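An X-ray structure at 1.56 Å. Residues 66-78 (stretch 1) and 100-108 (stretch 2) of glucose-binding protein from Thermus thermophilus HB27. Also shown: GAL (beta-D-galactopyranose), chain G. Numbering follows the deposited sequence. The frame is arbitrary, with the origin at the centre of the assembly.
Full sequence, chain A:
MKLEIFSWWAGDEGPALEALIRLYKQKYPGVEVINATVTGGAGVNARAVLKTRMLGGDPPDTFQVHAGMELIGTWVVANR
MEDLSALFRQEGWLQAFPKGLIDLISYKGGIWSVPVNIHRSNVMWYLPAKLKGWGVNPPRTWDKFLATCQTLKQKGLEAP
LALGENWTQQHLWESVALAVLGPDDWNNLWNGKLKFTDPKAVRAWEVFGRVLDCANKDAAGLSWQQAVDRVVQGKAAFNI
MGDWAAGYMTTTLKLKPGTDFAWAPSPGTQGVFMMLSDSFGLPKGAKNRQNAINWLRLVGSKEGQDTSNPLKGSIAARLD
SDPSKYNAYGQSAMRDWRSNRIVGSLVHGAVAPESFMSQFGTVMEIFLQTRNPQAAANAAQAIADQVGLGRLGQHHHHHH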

# COMPACT_ATOMS: atom_id res chain seq x y z
N HIS A 66 -5.20 6.45 3.82
CA HIS A 66 -5.48 5.73 2.61
C HIS A 66 -6.85 6.05 2.04
O HIS A 66 -7.85 6.01 2.73
N ALA A 67 -6.87 6.28 0.73
CA ALA A 67 -8.15 6.46 0.03
C ALA A 67 -8.96 5.17 0.10
O ALA A 67 -8.41 4.07 -0.06
N GLY A 68 -10.26 5.31 0.33
CA GLY A 68 -11.18 4.18 0.36
C GLY A 68 -11.77 4.00 1.75
O GLY A 68 -11.95 4.96 2.49
N MET A 69 -12.04 2.74 2.11
CA MET A 69 -12.74 2.44 3.34
C MET A 69 -11.98 2.80 4.59
O MET A 69 -12.58 3.09 5.59
N GLU A 70 -10.64 2.83 4.53
CA GLU A 70 -9.86 3.27 5.69
C GLU A 70 -10.24 4.71 6.05
O GLU A 70 -10.53 5.02 7.21
N LEU A 71 -10.19 5.58 5.05
CA LEU A 71 -10.57 6.99 5.24
C LEU A 71 -12.02 7.11 5.71
O LEU A 71 -12.32 7.77 6.71
N ILE A 72 -12.92 6.49 4.97
CA ILE A 72 -14.34 6.71 5.19
C ILE A 72 -14.81 6.16 6.53
O ILE A 72 -15.48 6.85 7.30
N GLY A 73 -14.40 4.94 6.84
CA GLY A 73 -14.95 4.21 7.98
C GLY A 73 -14.42 4.63 9.33
O GLY A 73 -14.91 4.14 10.35
N THR A 74 -13.41 5.51 9.35
CA THR A 74 -12.87 5.98 10.63
C THR A 74 -13.20 7.45 10.90
O THR A 74 -14.18 7.71 11.61
N TRP A 75 -12.44 8.40 10.37
CA TRP A 75 -12.60 9.80 10.82
C TRP A 75 -13.68 10.56 10.06
O TRP A 75 -14.20 11.56 10.58
N VAL A 76 -14.04 10.06 8.88
CA VAL A 76 -15.16 10.64 8.10
C VAL A 76 -16.51 10.30 8.73
O VAL A 76 -17.30 11.23 9.05
N VAL A 77 -16.80 9.02 8.94
CA VAL A 77 -18.07 8.64 9.58
C VAL A 77 -18.20 9.22 10.99
O VAL A 77 -19.31 9.42 11.48
N ALA A 78 -17.07 9.48 11.64
CA ALA A 78 -17.07 10.10 12.95
C ALA A 78 -17.24 11.63 12.91
O ALA A 78 -17.21 12.27 13.96
N GLY A 100 -12.58 6.74 -10.77
CA GLY A 100 -12.52 5.65 -9.79
C GLY A 100 -11.84 6.07 -8.50
O GLY A 100 -12.25 5.66 -7.41
N LEU A 101 -10.81 6.89 -8.63
CA LEU A 101 -10.12 7.46 -7.46
C LEU A 101 -11.00 8.49 -6.74
O LEU A 101 -11.09 8.47 -5.51
N ILE A 102 -11.67 9.36 -7.49
CA ILE A 102 -12.61 10.29 -6.87
C ILE A 102 -13.67 9.51 -6.08
O ILE A 102 -14.06 9.91 -4.98
N ASP A 103 -14.12 8.40 -6.64
CA ASP A 103 -15.12 7.59 -5.95
C ASP A 103 -14.63 7.09 -4.59
O ASP A 103 -15.38 7.12 -3.64
N LEU A 104 -13.36 6.69 -4.49
CA LEU A 104 -12.81 6.16 -3.22
C LEU A 104 -12.72 7.17 -2.11
O LEU A 104 -12.69 6.81 -0.94
N ILE A 105 -12.62 8.45 -2.48
CA ILE A 105 -12.47 9.53 -1.49
C ILE A 105 -13.79 10.29 -1.23
O ILE A 105 -13.82 11.23 -0.43
N SER A 106 -14.86 9.83 -1.88
CA SER A 106 -16.17 10.49 -1.85
C SER A 106 -17.15 9.69 -1.02
O SER A 106 -17.14 8.46 -1.07
N TYR A 107 -18.00 10.37 -0.26
CA TYR A 107 -18.97 9.69 0.61
C TYR A 107 -20.05 10.67 1.07
O TYR A 107 -19.74 11.76 1.56
N LYS A 108 -21.30 10.25 0.94
CA LYS A 108 -22.44 11.04 1.40
C LYS A 108 -22.39 12.50 0.94
O LYS A 108 -22.65 13.42 1.71

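The contact between the two stretches is a small, largely apolar packing of one helix start and its first turns against the end of another helix and the short strand that follows, with a tyrosine ring at one end, a small alanine-centred apolar cluster at the other, and a close backbone approach at a glycine. The two helices run in nearly the same direction, 21° apart, and their axes come no closer than 10.1 Å; the contact centres on A67, G68 and L104 and on I72 and Y107.

At G68, the N-cap position, the CA lies 4.4 Å from the CA of L104. The G68 N is 3.1 Å from L104 O, and the G68 CA approaches the same L104 O at 3.3 Å in a CA-H...O contact. Glycine suits this site: a CB at these backbone angles would be jammed against the carbonyl O of A67, and it would also lie 3.6 Å from L104 CD2. L104 itself (chi1 m, chi2 t) has its CA-to-CB bond sideways to the first stretch.

A67 points toward the second stretch, and its methyl sits among three side chains: CB is 3.7 Å from I105 CG2, 4.2 Å from L104 CB and 4.4 Å from L101 CD1. L101 (t, p) starts sideways, but its end comes nearer. I105 (p, t) also starts sideways; its CG2 faces A67 while the end of the chain leads away. One turn further on, L71 (t, p) adds to this apolar patch, its CD2 lying 4.3 Å from I105 CG2.

I72 and Y107 form the other centre of packing. I72 (m, m) points toward the second stretch and sets CG2 over one face of the Y107 ring, 3.5 Å from its centroid and 11° off the normal, a well-aligned CH-pi contact. Y107 (chi1 t, chi2 69°) points back toward the helix, and two valines also touch its ring: V76 CG1 (chi1 t) is 4.0 Å from Y107 CD2, and V77 CG1 (chi1 m) is 4.0 Å from Y107 CE2.

S106 points away and bonds within its own stretch, OG to I102 O at 2.6 Å. H66 (chi1 m) is out of reach of the second stretch; its ND1 donates to E70 OE1 at 2.6 Å and its N to E70 OE2 at 3.0 Å. The imidazole also binds the galactose: H66 NE2 donates to GAL O2 at 2.8 Å, with O2 near the ring plane.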

# COMPACT_ATOMS: atom_id res chain seq x y z
CB HIS A 66 -5.40 4.22 2.84
CG HIS A 66 -4.01 3.72 3.02
ND1 HIS A 66 -3.64 2.93 4.08
CD2 HIS A 66 -2.90 3.89 2.27
CE1 HIS A 66 -2.35 2.63 3.98
NE2 HIS A 66 -1.88 3.19 2.88
CB ALA A 67 -7.91 6.85 -1.41
CB MET A 69 -13.18 0.99 3.38
CG MET A 69 -14.24 0.67 2.37
SD MET A 69 -15.73 1.69 2.64
CE MET A 69 -16.67 1.29 1.17
CB GLU A 70 -8.35 3.16 5.41
CG GLU A 70 -7.45 3.73 6.50
CD GLU A 70 -5.98 3.65 6.14
OE1 GLU A 70 -5.60 2.49 5.78
OE2 GLU A 70 -5.22 4.70 6.20
CB LEU A 71 -10.43 7.72 3.90
CG LEU A 71 -10.99 9.14 3.75
CD1 LEU A 71 -10.24 10.13 4.63
CD2 LEU A 71 -10.89 9.52 2.29
CB ILE A 72 -15.19 6.12 4.03
CG1 ILE A 72 -14.86 6.80 2.69
CG2 ILE A 72 -16.68 6.26 4.33
CD1 ILE A 72 -14.81 8.30 2.69
CB THR A 74 -11.38 5.65 10.74
OG1 THR A 74 -11.22 4.22 10.57
CG2 THR A 74 -10.84 6.04 12.11
CB TRP A 75 -11.24 10.56 10.88
CG TRP A 75 -10.31 9.85 11.82
CD1 TRP A 75 -9.12 9.24 11.52
CD2 TRP A 75 -10.55 9.59 13.20
NE1 TRP A 75 -8.61 8.63 12.63
CE2 TRP A 75 -9.46 8.82 13.68
CE3 TRP A 75 -11.58 9.93 14.08
CZ2 TRP A 75 -9.38 8.40 15.00
CZ3 TRP A 75 -11.50 9.50 15.40
CH2 TRP A 75 -10.40 8.73 15.85
CB VAL A 76 -15.10 10.22 6.62
CG1 VAL A 76 -16.35 10.67 5.89
CG2 VAL A 76 -13.84 10.81 5.96
CB VAL A 77 -18.31 7.10 9.65
CG1 VAL A 77 -18.48 6.52 8.26
CG2 VAL A 77 -17.22 6.41 10.40
CB ALA A 78 -15.80 9.73 13.70
CB LEU A 101 -8.79 8.08 -7.88
CG LEU A 101 -7.87 8.56 -6.76
CD1 LEU A 101 -7.53 7.44 -5.77
CD2 LEU A 101 -6.60 9.14 -7.37
CB ILE A 102 -13.31 11.21 -7.93
CG1 ILE A 102 -12.29 12.10 -8.66
CG2 ILE A 102 -14.37 12.10 -7.25
CD1 ILE A 102 -11.64 13.13 -7.80
CB ASP A 103 -15.55 6.41 -6.81
CG ASP A 103 -16.36 6.82 -8.04
OD1 ASP A 103 -16.92 7.95 -8.09
OD2 ASP A 103 -16.46 5.98 -8.96
CB LEU A 104 -11.39 5.62 -3.43
CG LEU A 104 -11.19 4.31 -4.15
CD1 LEU A 104 -9.72 4.05 -4.26
CD2 LEU A 104 -11.88 3.16 -3.42
CB ILE A 105 -11.34 10.52 -1.89
CG1 ILE A 105 -11.60 11.14 -3.28
CG2 ILE A 105 -10.01 9.80 -1.92
CD1 ILE A 105 -10.61 12.19 -3.70
CB SER A 106 -16.70 10.62 -3.28
OG SER A 106 -15.92 11.53 -4.05
CB TYR A 107 -18.25 9.12 1.84
CG TYR A 107 -19.12 8.33 2.80
CD1 TYR A 107 -19.66 7.10 2.43
CD2 TYR A 107 -19.36 8.80 4.10
CE1 TYR A 107 -20.44 6.36 3.30
CE2 TYR A 107 -20.15 8.05 4.99
CZ TYR A 107 -20.68 6.83 4.57
OH TYR A 107 -21.47 6.07 5.43
CB LYS A 108 -22.59 10.94 2.92
CG LYS A 108 -23.04 9.56 3.35
CD LYS A 108 -23.75 9.56 4.68
CE LYS A 108 -24.26 8.18 5.07
NZ LYS A 108 -24.99 7.45 3.96
C1 GAL G . 1.64 1.82 2.82
C2 GAL G . 1.71 3.29 2.38
C3 GAL G . 2.99 3.60 1.62
C4 GAL G . 4.23 3.12 2.39
C5 GAL G . 3.99 1.67 2.86
C6 GAL G . 5.14 1.06 3.67
O1 GAL G . 0.50 1.57 3.58
O2 GAL G . 0.54 3.61 1.61
O3 GAL G . 3.09 4.99 1.37
O4 GAL G . 4.42 4.01 3.46
O5 GAL G . 2.80 1.55 3.61
O6 GAL G . 5.21 1.63 4.94